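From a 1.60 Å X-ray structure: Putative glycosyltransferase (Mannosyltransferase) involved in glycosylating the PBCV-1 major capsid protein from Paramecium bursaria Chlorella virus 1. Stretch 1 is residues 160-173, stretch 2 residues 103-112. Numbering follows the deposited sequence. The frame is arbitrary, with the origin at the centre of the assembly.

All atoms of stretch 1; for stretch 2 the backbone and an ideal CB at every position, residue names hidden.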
# COMPACT_ATOMS: atom_id res chain seq x y z
N TYR A 160 -0.28 9.95 -14.50
CA TYR A 160 0.40 9.32 -15.63
C TYR A 160 -0.29 8.00 -16.01
O TYR A 160 -0.63 7.78 -17.17
CB TYR A 160 1.88 9.09 -15.34
CG TYR A 160 2.68 8.71 -16.55
CD1 TYR A 160 3.30 9.68 -17.32
CD2 TYR A 160 2.79 7.37 -16.94
CE1 TYR A 160 4.02 9.33 -18.45
CE2 TYR A 160 3.51 7.02 -18.07
CZ TYR A 160 4.12 7.99 -18.82
OH TYR A 160 4.84 7.65 -19.94
N VAL A 161 -0.49 7.13 -15.02
CA VAL A 161 -1.02 5.79 -15.33
C VAL A 161 -2.50 5.83 -15.67
O VAL A 161 -2.93 5.34 -16.72
CB VAL A 161 -0.78 4.78 -14.18
CG1 VAL A 161 -1.45 3.46 -14.47
CG2 VAL A 161 0.72 4.56 -13.98
N PHE A 162 -3.29 6.43 -14.78
CA PHE A 162 -4.74 6.36 -14.95
C PHE A 162 -5.24 6.88 -16.32
O PHE A 162 -6.07 6.21 -16.96
CB PHE A 162 -5.46 7.07 -13.79
CG PHE A 162 -5.53 6.26 -12.51
CD1 PHE A 162 -4.89 5.02 -12.39
CD2 PHE A 162 -6.20 6.78 -11.40
CE1 PHE A 162 -4.96 4.30 -11.18
CE2 PHE A 162 -6.26 6.07 -10.21
CZ PHE A 162 -5.65 4.84 -10.10
N PRO A 163 -4.74 8.04 -16.80
CA PRO A 163 -5.19 8.49 -18.13
C PRO A 163 -4.94 7.50 -19.25
O PRO A 163 -5.66 7.53 -20.25
CB PRO A 163 -4.38 9.76 -18.36
CG PRO A 163 -4.11 10.28 -17.00
CD PRO A 163 -3.84 9.03 -16.18
N ARG A 164 -3.96 6.63 -19.07
CA ARG A 164 -3.56 5.71 -20.13
C ARG A 164 -4.28 4.37 -20.07
O ARG A 164 -4.14 3.56 -21.00
CB ARG A 164 -2.04 5.50 -20.07
CG ARG A 164 -1.20 6.71 -20.55
CD ARG A 164 0.28 6.52 -20.20
NE ARG A 164 1.10 7.54 -20.86
CZ ARG A 164 1.15 8.82 -20.50
NH1 ARG A 164 0.43 9.26 -19.47
NH2 ARG A 164 1.91 9.67 -21.18
N ILE A 165 -5.04 4.13 -18.99
CA ILE A 165 -5.81 2.89 -18.80
C ILE A 165 -7.28 3.17 -18.43
O ILE A 165 -7.80 2.68 -17.41
CB ILE A 165 -5.11 1.92 -17.80
CG1 ILE A 165 -4.87 2.61 -16.44
CG2 ILE A 165 -3.75 1.42 -18.36
CD1 ILE A 165 -4.65 1.63 -15.28
N PRO A 166 -7.98 3.94 -19.28
CA PRO A 166 -9.35 4.31 -18.96
C PRO A 166 -10.20 3.07 -18.71
O PRO A 166 -10.12 2.09 -19.47
CB PRO A 166 -9.82 5.05 -20.23
CG PRO A 166 -8.95 4.50 -21.31
CD PRO A 166 -7.60 4.41 -20.62
N GLY A 167 -10.99 3.11 -17.64
CA GLY A 167 -11.89 2.03 -17.30
C GLY A 167 -11.26 0.85 -16.58
O GLY A 167 -11.95 -0.12 -16.23
N ARG A 168 -9.95 0.91 -16.34
CA ARG A 168 -9.27 -0.24 -15.76
C ARG A 168 -8.76 0.06 -14.35
O ARG A 168 -7.84 -0.58 -13.86
CB ARG A 168 -8.16 -0.75 -16.68
CG ARG A 168 -8.65 -1.06 -18.09
CD ARG A 168 -7.64 -1.94 -18.84
NE ARG A 168 -7.49 -3.27 -18.25
CZ ARG A 168 -6.66 -4.19 -18.72
NH1 ARG A 168 -5.90 -3.90 -19.76
NH2 ARG A 168 -6.57 -5.38 -18.15
N TYR A 169 -9.39 1.03 -13.69
CA TYR A 169 -9.08 1.32 -12.29
C TYR A 169 -10.32 1.78 -11.55
O TYR A 169 -11.28 2.28 -12.17
CB TYR A 169 -8.00 2.40 -12.19
CG TYR A 169 -8.40 3.73 -12.79
CD1 TYR A 169 -9.00 4.72 -12.00
CD2 TYR A 169 -8.19 4.00 -14.16
CE1 TYR A 169 -9.36 5.96 -12.57
CE2 TYR A 169 -8.53 5.24 -14.72
CZ TYR A 169 -9.13 6.19 -13.92
OH TYR A 169 -9.49 7.40 -14.46
N ILE A 170 -10.29 1.63 -10.23
CA ILE A 170 -11.38 2.11 -9.39
C ILE A 170 -10.78 2.88 -8.23
O ILE A 170 -9.78 2.44 -7.64
CB ILE A 170 -12.27 0.96 -8.86
CG1 ILE A 170 -12.89 0.18 -10.04
CG2 ILE A 170 -13.42 1.53 -8.01
CD1 ILE A 170 -13.83 -0.99 -9.60
N VAL A 171 -11.40 4.01 -7.90
CA VAL A 171 -11.08 4.77 -6.69
C VAL A 171 -12.25 4.56 -5.73
O VAL A 171 -13.38 4.95 -6.04
CB VAL A 171 -10.87 6.28 -6.96
CG1 VAL A 171 -10.50 7.01 -5.68
CG2 VAL A 171 -9.75 6.49 -7.99
N HIS A 172 -11.94 3.90 -4.62
CA HIS A 172 -12.91 3.49 -3.62
C HIS A 172 -12.87 4.43 -2.42
O HIS A 172 -11.85 5.08 -2.16
CB HIS A 172 -12.56 2.10 -3.09
CG HIS A 172 -12.70 1.00 -4.09
ND1 HIS A 172 -11.65 0.51 -4.82
CD2 HIS A 172 -13.78 0.26 -4.44
CE1 HIS A 172 -12.07 -0.49 -5.58
NE2 HIS A 172 -13.36 -0.66 -5.37
N ASP A 173 -13.96 4.45 -1.66
CA ASP A 173 -13.95 5.01 -0.31
C ASP A 173 -12.86 4.31 0.48
O ASP A 173 -12.61 3.11 0.27
CB ASP A 173 -15.29 4.77 0.38
CG ASP A 173 -16.41 5.67 -0.16
OD1 ASP A 173 -16.13 6.74 -0.75
OD2 ASP A 173 -17.58 5.28 0.02
N UNK A 103 -12.65 -8.67 -14.21
CA UNK A 103 -11.39 -9.04 -14.81
C UNK A 103 -10.69 -7.89 -15.54
O UNK A 103 -9.52 -8.01 -15.89
CB UNK A 103 -11.62 -10.20 -15.78
N UNK A 104 -11.40 -6.78 -15.74
CA UNK A 104 -10.89 -5.64 -16.49
C UNK A 104 -10.08 -4.66 -15.63
O UNK A 104 -9.41 -3.78 -16.15
CB UNK A 104 -12.06 -4.90 -17.15
N UNK A 105 -10.17 -4.80 -14.31
CA UNK A 105 -9.51 -3.85 -13.40
C UNK A 105 -8.03 -4.20 -13.16
O UNK A 105 -7.70 -5.36 -12.88
CB UNK A 105 -10.25 -3.81 -12.06
N UNK A 106 -7.16 -3.18 -13.31
CA UNK A 106 -5.71 -3.29 -13.06
C UNK A 106 -5.30 -2.66 -11.73
O UNK A 106 -4.31 -3.09 -11.14
CB UNK A 106 -4.93 -2.63 -14.20
N UNK A 107 -6.03 -1.65 -11.26
CA UNK A 107 -5.71 -0.99 -9.99
C UNK A 107 -6.95 -0.73 -9.17
O UNK A 107 -7.93 -0.23 -9.70
CB UNK A 107 -4.97 0.33 -10.24
N UNK A 108 -6.89 -1.05 -7.88
CA UNK A 108 -7.86 -0.55 -6.92
C UNK A 108 -7.14 0.42 -5.99
O UNK A 108 -6.10 0.07 -5.41
CB UNK A 108 -8.51 -1.69 -6.14
N UNK A 109 -7.65 1.66 -5.92
CA UNK A 109 -7.05 2.71 -5.11
C UNK A 109 -8.13 3.35 -4.23
O UNK A 109 -9.31 3.00 -4.32
CB UNK A 109 -6.37 3.76 -5.99
N UNK A 110 -7.71 4.28 -3.38
CA UNK A 110 -8.59 4.86 -2.35
C UNK A 110 -8.42 6.35 -2.26
O UNK A 110 -7.29 6.85 -2.32
CB UNK A 110 -8.32 4.23 -0.98
N UNK A 111 -9.54 7.06 -2.14
CA UNK A 111 -9.46 8.49 -1.93
C UNK A 111 -9.18 8.81 -0.47
O UNK A 111 -9.14 7.91 0.38
CB UNK A 111 -10.75 9.17 -2.39
N UNK A 112 -8.95 10.10 -0.20
CA UNK A 112 -8.69 10.56 1.18
C UNK A 112 -9.50 11.83 1.46
O UNK A 112 -9.07 12.70 2.21
CB UNK A 112 -7.20 10.82 1.40

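Parallel pairing fixes the frame: strand 107-110 runs beside Tyr 169 to His 172, with axes 4.4 Å apart and inclined by 22°, so each position lies on the same face as its stretch 1 partner, and the face alternates from one position to the next.

Position 103 points away and has nothing of stretch 1 within 5.5 Å of its ideal CB. Its phi of -69° admits many residues, proline included; Pro 103 is deposited.

At 104, CA-to-CB runs sideways and the backbone O accepts from Arg 168 NE (2.9 Å, 168°). The nearby Gly 167 O would suit a short polar side chain. Asn 104 is found, its ND2 3.2 Å from Gly 167 O, at an angle too poor for a hydrogen bond.

The ideal CB of 105 lies 5.2 Å from Ile 170 CD1, favouring a medium aliphatic group. Ile 105 fits, its CD1 4.0 Å from Ile 170 CG1.

Position 106 points toward stretch 1, its ideal CB 4.4 Å from Ile 165 CD1, while its N donates to Arg 168 O (2.7 Å). An aliphatic chain or methionine would suit. Leu 106 puts CD1 4.1 Å from Ile 165 CD1 and CD2 over one face of the Arg 168 guanidinium.

The ideal CB of 107 is 4.1 Å from Phe 162 CE1, on the face of Tyr 169; Val 161 and Ile 165 offer further apolar surface, so a large aliphatic or aromatic group is expected. Tyr 107 brings CE2 to 3.9 Å from Val 161 CG1 and CD2 to 3.8 Å from Ile 165 CD1; its hydroxyl is bonded elsewhere in the structure.

Position 108 shares the face of Ile 170 and His 172. Its ideal CB is 3.8 Å from His 172 CE1 and 4.6 Å from Ile 170 O, so the side chain starts beside the His 172 ring, where a flat ring or a modest aliphatic group is plausible. His 108 lies rim to rim with the His 172 ring, centroids 5.1 Å apart.

At 109, the ideal CB is 4.0 Å from Ile 170 O and 4.3 Å from Phe 162 CZ, so a small donor, serine or threonine, or compact valine would suit. In Thr 109, OG1 donates to Ile 170 O (3.2 Å), which also accepts from Thr 109 N (2.8 Å).

Position 110 returns to the face of His 172, its ideal CB 3.8 Å from His 172 O. The CB and ring of His 172 offer a surface to pack on, so several apolar or aromatic residues could work. Phe 110 has CD1 3.6 Å from His 172 CB, its ring oblique to that histidine.

Position 111 points sideways, with the Asp 173 carboxylate in reach of a longer donor such as histidine, lysine or arginine. His 111 NE2 donates to Asp 173 OD1 (2.8 Å, 156°).

Position 112 points away, leaving the choice open; Glu 112 is deposited.

Stretch 2 (103-112) PNILYHTFHE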
# COMPACT_ATOMS: atom_id res chain seq x y z
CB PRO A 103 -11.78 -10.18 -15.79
CG PRO A 103 -13.18 -9.92 -16.13
CD PRO A 103 -13.80 -9.31 -14.89
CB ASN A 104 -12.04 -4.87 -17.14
CG ASN A 104 -11.56 -3.85 -18.16
OD1 ASN A 104 -10.65 -4.12 -18.95
ND2 ASN A 104 -12.18 -2.68 -18.16
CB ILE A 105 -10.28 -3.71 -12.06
CG1 ILE A 105 -11.74 -3.31 -12.33
CG2 ILE A 105 -9.60 -2.68 -11.14
CD1 ILE A 105 -11.90 -2.03 -13.20
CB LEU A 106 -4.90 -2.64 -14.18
CG LEU A 106 -4.94 -3.27 -15.58
CD1 LEU A 106 -4.37 -2.28 -16.58
CD2 LEU A 106 -4.21 -4.60 -15.67
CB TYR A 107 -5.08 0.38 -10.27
CG TYR A 107 -3.63 0.36 -10.68
CD1 TYR A 107 -2.61 0.47 -9.72
CD2 TYR A 107 -3.27 0.24 -12.01
CE1 TYR A 107 -1.27 0.44 -10.09
CE2 TYR A 107 -1.94 0.21 -12.39
CZ TYR A 107 -0.95 0.30 -11.42
OH TYR A 107 0.38 0.27 -11.81
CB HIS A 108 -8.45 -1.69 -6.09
CG HIS A 108 -9.39 -2.55 -6.87
ND1 HIS A 108 -8.99 -3.70 -7.52
CD2 HIS A 108 -10.70 -2.40 -7.15
CE1 HIS A 108 -10.02 -4.22 -8.17
NE2 HIS A 108 -11.07 -3.46 -7.94
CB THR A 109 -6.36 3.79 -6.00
OG1 THR A 109 -7.35 4.33 -6.91
CG2 THR A 109 -5.22 3.15 -6.78
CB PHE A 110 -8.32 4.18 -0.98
CG PHE A 110 -8.39 2.71 -1.09
CD1 PHE A 110 -9.62 2.07 -1.03
CD2 PHE A 110 -7.25 1.97 -1.37
CE1 PHE A 110 -9.71 0.69 -1.22
CE2 PHE A 110 -7.32 0.60 -1.55
CZ PHE A 110 -8.56 -0.05 -1.48
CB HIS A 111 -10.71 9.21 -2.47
CG HIS A 111 -11.94 9.02 -1.64
ND1 HIS A 111 -12.15 9.68 -0.45
CD2 HIS A 111 -13.07 8.29 -1.87
CE1 HIS A 111 -13.32 9.34 0.05
NE2 HIS A 111 -13.91 8.51 -0.81
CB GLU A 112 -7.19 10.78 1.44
CG GLU A 112 -6.45 11.67 0.41
CD GLU A 112 -5.02 11.98 0.81
OE1 GLU A 112 -4.43 11.22 1.61
OE2 GLU A 112 -4.48 13.00 0.31
O HOH W 1 -7.19 -6.54 -15.46
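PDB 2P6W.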